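Local coordinates for protein beta-N-acetylhexosaminidase (Arthrobacter aurescens, PDB 3RCN) that probably hydrolyses terminal non-reducing N-acetyl-D-hexosamine residues from N-acetyl-beta-D-hexosaminides, as a member of glycosyl hydrolase family 20, at residues A28-G33 and A65-L70; L82-A87 and P128-E133. One frame throughout, in Å; residues are numbered along the deposited sequence.

Contact 1: A28-G33 and A65-L70; sequences AGTSVG and AGIRLL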
ATOM      1  N   ALA A  28     -16.033  13.988  20.917  1.00 57.74           N
ATOM      2  CA  ALA A  28     -15.672  14.538  19.622  1.00 53.55           C
ATOM      3  C   ALA A  28     -15.181  15.972  19.745  1.00 55.33           C
ATOM      4  O   ALA A  28     -14.733  16.562  18.762  1.00 61.08           O
ATOM      5  CB  ALA A  28     -16.859  14.458  18.670  1.00 47.30           C
ATOM      6  N   GLY A  29     -15.287  16.533  20.948  1.00 51.57           N
ATOM      7  CA  GLY A  29     -14.835  17.892  21.211  1.00 54.89           C
ATOM      8  C   GLY A  29     -13.405  17.990  21.739  1.00 57.33           C
ATOM      9  O   GLY A  29     -12.860  19.085  21.921  1.00 60.59           O
ATOM     10  N   THR A  30     -12.791  16.836  21.970  1.00 47.54           N
ATOM     11  CA  THR A  30     -11.444  16.770  22.494  1.00 46.86           C
ATOM     12  C   THR A  30     -10.483  17.619  21.664  1.00 53.22           C
ATOM     13  O   THR A  30     -10.425  17.493  20.439  1.00 50.63           O
ATOM     14  CB  THR A  30     -10.947  15.320  22.492  1.00 49.05           C
ATOM     15  OG1 THR A  30     -11.737  14.544  23.401  1.00 50.19           O
ATOM     16  CG2 THR A  30      -9.485  15.255  22.906  1.00 49.13           C
ATOM     17  N   SER A  31      -9.704  18.455  22.347  1.00 53.30           N
ATOM     18  CA  SER A  31      -8.807  19.403  21.691  1.00 52.25           C
ATOM     19  C   SER A  31      -7.378  19.003  22.007  1.00 53.92           C
ATOM     20  O   SER A  31      -7.142  18.306  22.989  1.00 65.63           O
ATOM     21  CB  SER A  31      -9.080  20.833  22.171  1.00 52.26           C
ATOM     22  OG  SER A  31      -8.760  20.996  23.547  1.00 56.29           O
ATOM     23  N   VAL A  32      -6.431  19.404  21.161  1.00 45.77           N
ATOM     24  CA  VAL A  32      -5.031  19.021  21.346  1.00 38.32           C
ATOM     25  C   VAL A  32      -4.131  20.237  21.507  1.00 43.60           C
ATOM     26  O   VAL A  32      -3.996  21.034  20.585  1.00 47.61           O
ATOM     27  CB  VAL A  32      -4.538  18.181  20.154  1.00 34.00           C
ATOM     28  CG1 VAL A  32      -3.218  17.557  20.476  1.00 35.47           C
ATOM     29  CG2 VAL A  32      -5.554  17.091  19.826  1.00 30.85           C
ATOM     30  N   GLY A  33      -3.562  20.413  22.698  1.00 50.66           N
ATOM     31  CA  GLY A  33      -2.564  21.454  22.927  1.00 51.53           C
ATOM     32  C   GLY A  33      -1.114  21.002  22.830  1.00 48.65           C
ATOM     33  O   GLY A  33      -0.809  19.846  23.086  1.00 52.07           O
ATOM     34  N   ALA A  65      -5.947  21.922  27.438  1.00 65.45           N
ATOM     35  CA  ALA A  65      -6.480  21.043  26.392  1.00 56.82           C
ATOM     36  C   ALA A  65      -6.721  19.613  26.861  1.00 51.52           C
ATOM     37  O   ALA A  65      -6.182  19.174  27.868  1.00 60.97           O
ATOM     38  CB  ALA A  65      -5.554  21.045  25.168  1.00 49.51           C
ATOM     39  N   GLY A  66      -7.595  18.912  26.151  1.00 45.15           N
ATOM     40  CA  GLY A  66      -7.894  17.529  26.464  1.00 40.57           C
ATOM     41  C   GLY A  66      -6.680  16.639  26.369  1.00 42.21           C
ATOM     42  O   GLY A  66      -6.415  15.842  27.272  1.00 45.34           O
ATOM     43  N   ILE A  67      -5.957  16.771  25.260  1.00 38.37           N
ATOM     44  CA  ILE A  67      -4.673  16.110  25.068  1.00 42.63           C
ATOM     45  C   ILE A  67      -3.581  17.181  25.030  1.00 43.90           C
ATOM     46  O   ILE A  67      -3.517  17.969  24.085  1.00 47.94           O
ATOM     47  CB  ILE A  67      -4.655  15.345  23.736  1.00 41.30           C
ATOM     48  CG1 ILE A  67      -5.768  14.311  23.703  1.00 36.88           C
ATOM     49  CG2 ILE A  67      -3.311  14.679  23.500  1.00 43.60           C
ATOM     50  CD1 ILE A  67      -5.957  13.687  22.349  1.00 28.44           C
ATOM     51  N   ARG A  68      -2.740  17.217  26.062  1.00 42.81           N
ATOM     52  CA  ARG A  68      -1.643  18.191  26.167  1.00 43.13           C
ATOM     53  C   ARG A  68      -0.290  17.534  25.943  1.00 44.12           C
ATOM     54  O   ARG A  68       0.020  16.524  26.574  1.00 46.52           O
ATOM     55  CB  ARG A  68      -1.634  18.834  27.546  1.00 46.38           C
ATOM     56  CG  ARG A  68      -2.990  19.297  27.986  1.00 52.06           C
ATOM     57  CD  ARG A  68      -3.035  19.695  29.446  1.00 52.24           C
ATOM     58  NE  ARG A  68      -4.409  20.028  29.788  1.00 55.41           N
ATOM     59  CZ  ARG A  68      -4.923  19.979  31.008  1.00 56.15           C
ATOM     60  NH1 ARG A  68      -4.175  19.612  32.039  1.00 47.52           N
ATOM     61  NH2 ARG A  68      -6.198  20.296  31.190  1.00 53.09           N
ATOM     62  N   LEU A  69       0.504  18.106  25.040  1.00 41.30           N
ATOM     63  CA  LEU A  69       1.891  17.682  24.856  1.00 38.47           C
ATOM     64  C   LEU A  69       2.812  18.761  25.419  1.00 43.87           C
ATOM     65  O   LEU A  69       2.951  19.843  24.842  1.00 46.78           O
ATOM     66  CB  LEU A  69       2.187  17.442  23.376  1.00 34.87           C
ATOM     67  CG  LEU A  69       1.111  16.653  22.626  1.00 39.10           C
ATOM     68  CD1 LEU A  69       1.463  16.560  21.151  1.00 41.14           C
ATOM     69  CD2 LEU A  69       0.907  15.269  23.238  1.00 33.66           C
ATOM     70  N   LEU A  70       3.452  18.451  26.542  1.00 45.24           N
ATOM     71  CA  LEU A  70       4.236  19.442  27.284  1.00 48.40           C
ATOM     72  C   LEU A  70       5.734  19.151  27.300  1.00 46.74           C
ATOM     73  O   LEU A  70       6.157  18.015  27.524  1.00 45.03           O
ATOM     74  CB  LEU A  70       3.719  19.546  28.718  1.00 45.23           C
ATOM     75  CG  LEU A  70       2.236  19.888  28.787  1.00 47.70           C
ATOM     76  CD1 LEU A  70       1.737  19.713  30.196  1.00 48.60           C
ATOM     77  CD2 LEU A  70       1.999  21.310  28.287  1.00 44.27           C
TER

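Contact 2: L82-A87 and P128-E133; sequences LEVSDA and PRVSVE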
ATOM      1  N   LEU A  82       3.627   9.878  30.526  1.00 44.59           N
ATOM      2  CA  LEU A  82       2.220   9.951  30.108  1.00 43.47           C
ATOM      3  C   LEU A  82       1.250   9.823  31.279  1.00 44.86           C
ATOM      4  O   LEU A  82       1.265   8.849  32.034  1.00 39.26           O
ATOM      5  CB  LEU A  82       1.912   8.926  29.008  1.00 41.82           C
ATOM      6  CG  LEU A  82       0.458   8.547  28.717  1.00 43.57           C
ATOM      7  CD1 LEU A  82      -0.431   9.760  28.629  1.00 50.21           C
ATOM      8  CD2 LEU A  82       0.385   7.758  27.430  1.00 42.10           C
ATOM      9  N   GLU A  83       0.397  10.824  31.415  1.00 56.14           N
ATOM     10  CA  GLU A  83      -0.454  10.942  32.587  1.00 65.13           C
ATOM     11  C   GLU A  83      -1.926  11.073  32.205  1.00 61.73           C
ATOM     12  O   GLU A  83      -2.291  11.937  31.407  1.00 57.40           O
ATOM     13  CB  GLU A  83      -0.010  12.151  33.414  1.00 79.39           C
ATOM     14  CG  GLU A  83      -0.754  12.310  34.715  1.00 92.87           C
ATOM     15  CD  GLU A  83      -0.572  11.116  35.624  1.00 99.79           C
ATOM     16  OE1 GLU A  83       0.547  10.546  35.642  1.00 94.97           O
ATOM     17  OE2 GLU A  83      -1.554  10.746  36.309  1.00103.60           O
ATOM     18  N   VAL A  84      -2.760  10.210  32.786  1.00 61.99           N
ATOM     19  CA  VAL A  84      -4.202  10.217  32.532  1.00 55.23           C
ATOM     20  C   VAL A  84      -5.016  10.581  33.794  1.00 59.82           C
ATOM     21  O   VAL A  84      -4.957   9.910  34.822  1.00 61.14           O
ATOM     22  CB  VAL A  84      -4.662   8.875  31.952  1.00 57.38           C
ATOM     23  CG1 VAL A  84      -5.922   9.058  31.120  1.00 59.99           C
ATOM     24  CG2 VAL A  84      -3.557   8.279  31.100  1.00 55.16           C
ATOM     25  N   SER A  85      -5.836  11.611  33.641  1.00 63.94           N
ATOM     26  CA  SER A  85      -6.325  12.503  34.695  1.00 63.45           C
ATOM     27  C   SER A  85      -7.644  13.045  34.177  1.00 61.07           C
ATOM     28  O   SER A  85      -8.316  12.384  33.390  1.00 58.70           O
ATOM     29  CB  SER A  85      -5.371  13.663  34.946  1.00 69.00           C
ATOM     30  OG  SER A  85      -4.238  13.240  35.670  1.00 81.74           O
ATOM     31  N   ASP A  86      -8.080  14.169  34.730  1.00 61.03           N
ATOM     32  CA  ASP A  86      -9.103  14.977  34.060  1.00 73.82           C
ATOM     33  C   ASP A  86      -8.724  15.261  32.576  1.00 59.58           C
ATOM     34  O   ASP A  86      -9.588  15.624  31.758  1.00 55.07           O
ATOM     35  CB  ASP A  86      -9.329  16.293  34.819  1.00 86.70           C
ATOM     36  CG  ASP A  86      -8.117  17.229  34.759  1.00 97.99           C
ATOM     37  OD1 ASP A  86      -7.075  16.909  35.377  1.00101.05           O
ATOM     38  OD2 ASP A  86      -8.214  18.294  34.103  1.00 98.24           O
ATOM     39  N   ALA A  87      -7.434  15.142  32.247  1.00 54.83           N
ATOM     40  CA  ALA A  87      -6.946  15.242  30.861  1.00 43.48           C
ATOM     41  C   ALA A  87      -5.836  14.233  30.540  1.00 47.16           C
ATOM     42  O   ALA A  87      -5.308  13.554  31.427  1.00 50.02           O
ATOM     43  CB  ALA A  87      -6.479  16.662  30.551  1.00 41.82           C
ATOM     44  N   PRO A 128      -7.948   4.282  29.787  1.00 61.03           N
ATOM     45  CA  PRO A 128      -7.789   3.919  31.197  1.00 63.79           C
ATOM     46  C   PRO A 128      -6.863   4.915  31.890  1.00 58.77           C
ATOM     47  O   PRO A 128      -5.947   5.414  31.250  1.00 55.97           O
ATOM     48  CB  PRO A 128      -7.143   2.530  31.133  1.00 64.45           C
ATOM     49  CG  PRO A 128      -6.639   2.382  29.729  1.00 58.96           C
ATOM     50  CD  PRO A 128      -7.547   3.194  28.880  1.00 57.17           C
ATOM     51  N   ARG A 129      -7.102   5.219  33.160  1.00 57.11           N
ATOM     52  CA  ARG A 129      -6.253   6.185  33.838  1.00 62.85           C
ATOM     53  C   ARG A 129      -4.967   5.509  34.282  1.00 62.91           C
ATOM     54  O   ARG A 129      -4.996   4.548  35.046  1.00 71.43           O
ATOM     55  CB  ARG A 129      -6.982   6.840  35.014  1.00 64.99           C
ATOM     56  CG  ARG A 129      -8.078   7.804  34.577  1.00 65.50           C
ATOM     57  CD  ARG A 129      -8.543   8.696  35.716  1.00 65.60           C
ATOM     58  NE  ARG A 129      -9.615   9.595  35.296  1.00 69.50           N
ATOM     59  CZ  ARG A 129     -10.895   9.231  35.191  1.00 78.77           C
ATOM     60  NH1 ARG A 129     -11.257   7.982  35.466  1.00 79.51           N
ATOM     61  NH2 ARG A 129     -11.818  10.109  34.805  1.00 78.77           N
ATOM     62  N   VAL A 130      -3.843   6.011  33.776  1.00 52.30           N
ATOM     63  CA  VAL A 130      -2.535   5.434  34.067  1.00 51.75           C
ATOM     64  C   VAL A 130      -1.457   6.502  34.183  1.00 57.37           C
ATOM     65  O   VAL A 130      -1.630   7.645  33.749  1.00 59.52           O
ATOM     66  CB  VAL A 130      -2.069   4.462  32.962  1.00 44.84           C
ATOM     67  CG1 VAL A 130      -3.053   3.340  32.782  1.00 38.49           C
ATOM     68  CG2 VAL A 130      -1.862   5.208  31.655  1.00 40.78           C
ATOM     69  N   SER A 131      -0.336   6.109  34.773  1.00 57.68           N
ATOM     70  CA  SER A 131       0.871   6.916  34.747  1.00 60.21           C
ATOM     71  C   SER A 131       1.950   6.067  34.102  1.00 58.19           C
ATOM     72  O   SER A 131       2.208   4.944  34.544  1.00 55.65           O
ATOM     73  CB  SER A 131       1.293   7.295  36.165  1.00 69.25           C
ATOM     74  OG  SER A 131       0.165   7.605  36.965  1.00 77.05           O
ATOM     75  N   VAL A 132       2.569   6.592  33.049  1.00 58.17           N
ATOM     76  CA  VAL A 132       3.663   5.894  32.380  1.00 49.07           C
ATOM     77  C   VAL A 132       4.917   6.757  32.301  1.00 43.47           C
ATOM     78  O   VAL A 132       4.846   7.944  32.002  1.00 48.14           O
ATOM     79  CB  VAL A 132       3.280   5.475  30.953  1.00 42.03           C
ATOM     80  CG1 VAL A 132       4.379   4.605  30.340  1.00 43.22           C
ATOM     81  CG2 VAL A 132       1.954   4.757  30.946  1.00 37.04           C
ATOM     82  N   GLU A 133       6.064   6.148  32.567  1.00 41.24           N
ATOM     83  CA  GLU A 133       7.350   6.810  32.363  1.00 49.03           C
ATOM     84  C   GLU A 133       8.236   5.935  31.493  1.00 48.06           C
ATOM     85  O   GLU A 133       8.443   4.756  31.794  1.00 42.53           O
ATOM     86  CB  GLU A 133       8.028   7.118  33.697  1.00 61.13           C
ATOM     87  CG  GLU A 133       7.391   8.277  34.444  1.00 77.02           C
ATOM     88  CD  GLU A 133       7.917   8.433  35.856  1.00 89.13           C
ATOM     89  OE1 GLU A 133       9.037   7.947  36.131  1.00 94.91           O
ATOM     90  OE2 GLU A 133       7.202   9.038  36.690  1.00 90.47           O
TER

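Contact 1: A28-G33 and A65-L70
V32 pairs with I67 and G33 with R68 as parallel bridges, and three backbone hydrogen bonds hold this register. I67 N donates to S31 O at 3.0 Å, a nearly straight bond with an N-H...O angle of 173°. G33 then uses both of its backbone polar groups: its N reaches I67 O at 2.8 Å and its O accepts from L69 N at 2.9 Å. One residue of 28-33 thus bridges I67 and L69, the pattern expected of parallel strands. V32 CA adds a CA-H...O contact to I67 O.

The apolar contacts gather on the V32 and I67 face. These two side chains lie side by side and point the same way, CG1 of V32 being 4.2 Å from CG2 of I67. A chi1 of -65° puts T30 OG1 beside the backbone N and leaves CG2 anti to it, where T30 CG2 meets I67 CD1 at 3.9 Å; T30 OG1 is hydrogen-bonded to the backbone O of D27. On the opposite face, that of R68, A65 CB lies over G33 N and beside S31 OG.

Within 65-70, R68 NE makes a weak hydrogen bond to A65 O.

The pairing closes the beta-alpha-beta unit of strand 32-34, helix 39-53 and strand 67-71. From that helix L45 touches I67 and R42 touches L69, R42 NE also hydrogen-bonds to V32 O, and strand 88-92 continues the sheet beyond R68.

Contact 2: L82-A87 and P128-E133
L82 and V132 form an antiparallel hydrogen-bonded pair and E83 and S131 the adjoining non-hydrogen-bonded pair, the axes of 82-84 and 128-133 running at 166° and approaching to 4.8 Å. The L82 and V132 backbones exchange two bonds, L82 N to V132 O at 2.7 Å and V132 N to L82 O at 2.8 Å. Further along, V84 N donates to V130 O.

On the E83 and S131 face the contact is polar. The E83 chain leaves with CG anti to the backbone N (chi1 -175°) and bends at chi2 (60°), and its carboxylate comes close to the serine hydroxyl: S131 OG gives a weak hydrogen bond to E83 OE1 at 3.2 Å, with OE2 slightly farther off. An alanine in place of E83 would probably leave S131 OG without this weak acceptor and its hydroxyl freer to turn.

V84 makes the broadest contact by area. Its CG2 meets V130 CG2 at 3.6 Å, and its CG1 lies 3.6 Å from P128 O. R129, extended from CG to NE, passes its CB, CG and CD beside V84 O. Its guanidinium has S85 O at its edge, near the plane, 3.6 Å from NE; its NH1 makes a weak hydrogen bond to T21 O. L82 and V132 meet through their CB atoms at 4.2 Å.

Strand 16-26 borders 125-134 on the side away from 80-84, where F17 touches V130 and V132. Helix 95-109 covers L82 through T104 and L108, and V130 through L108, while strand 88-92 pairs with 80-84 across from 125-134.

Contacts 1 and 2 are two pairings of one six-stranded mixed sheet in domain 2 of this family 20 glycosyl hydrolase, their centres about 13 Å apart. Along the chain they come in series: 65-70 is complete before 82-87 begins. Contact 1 joins 32-34, an outermost strand of the sheet, to 67-71 in parallel; contact 2 joins 80-84 to 125-134 antiparallel; strand 88-92 lies between the two pairs. They touch where A87 CB packs 3.4 Å from G66 O and near the R68 guanidinium. Their centres lie about 32 and 31 Å from the centre of the chain. Both are away from the predicted proton donor E316, and they hold together the sheet of this domain.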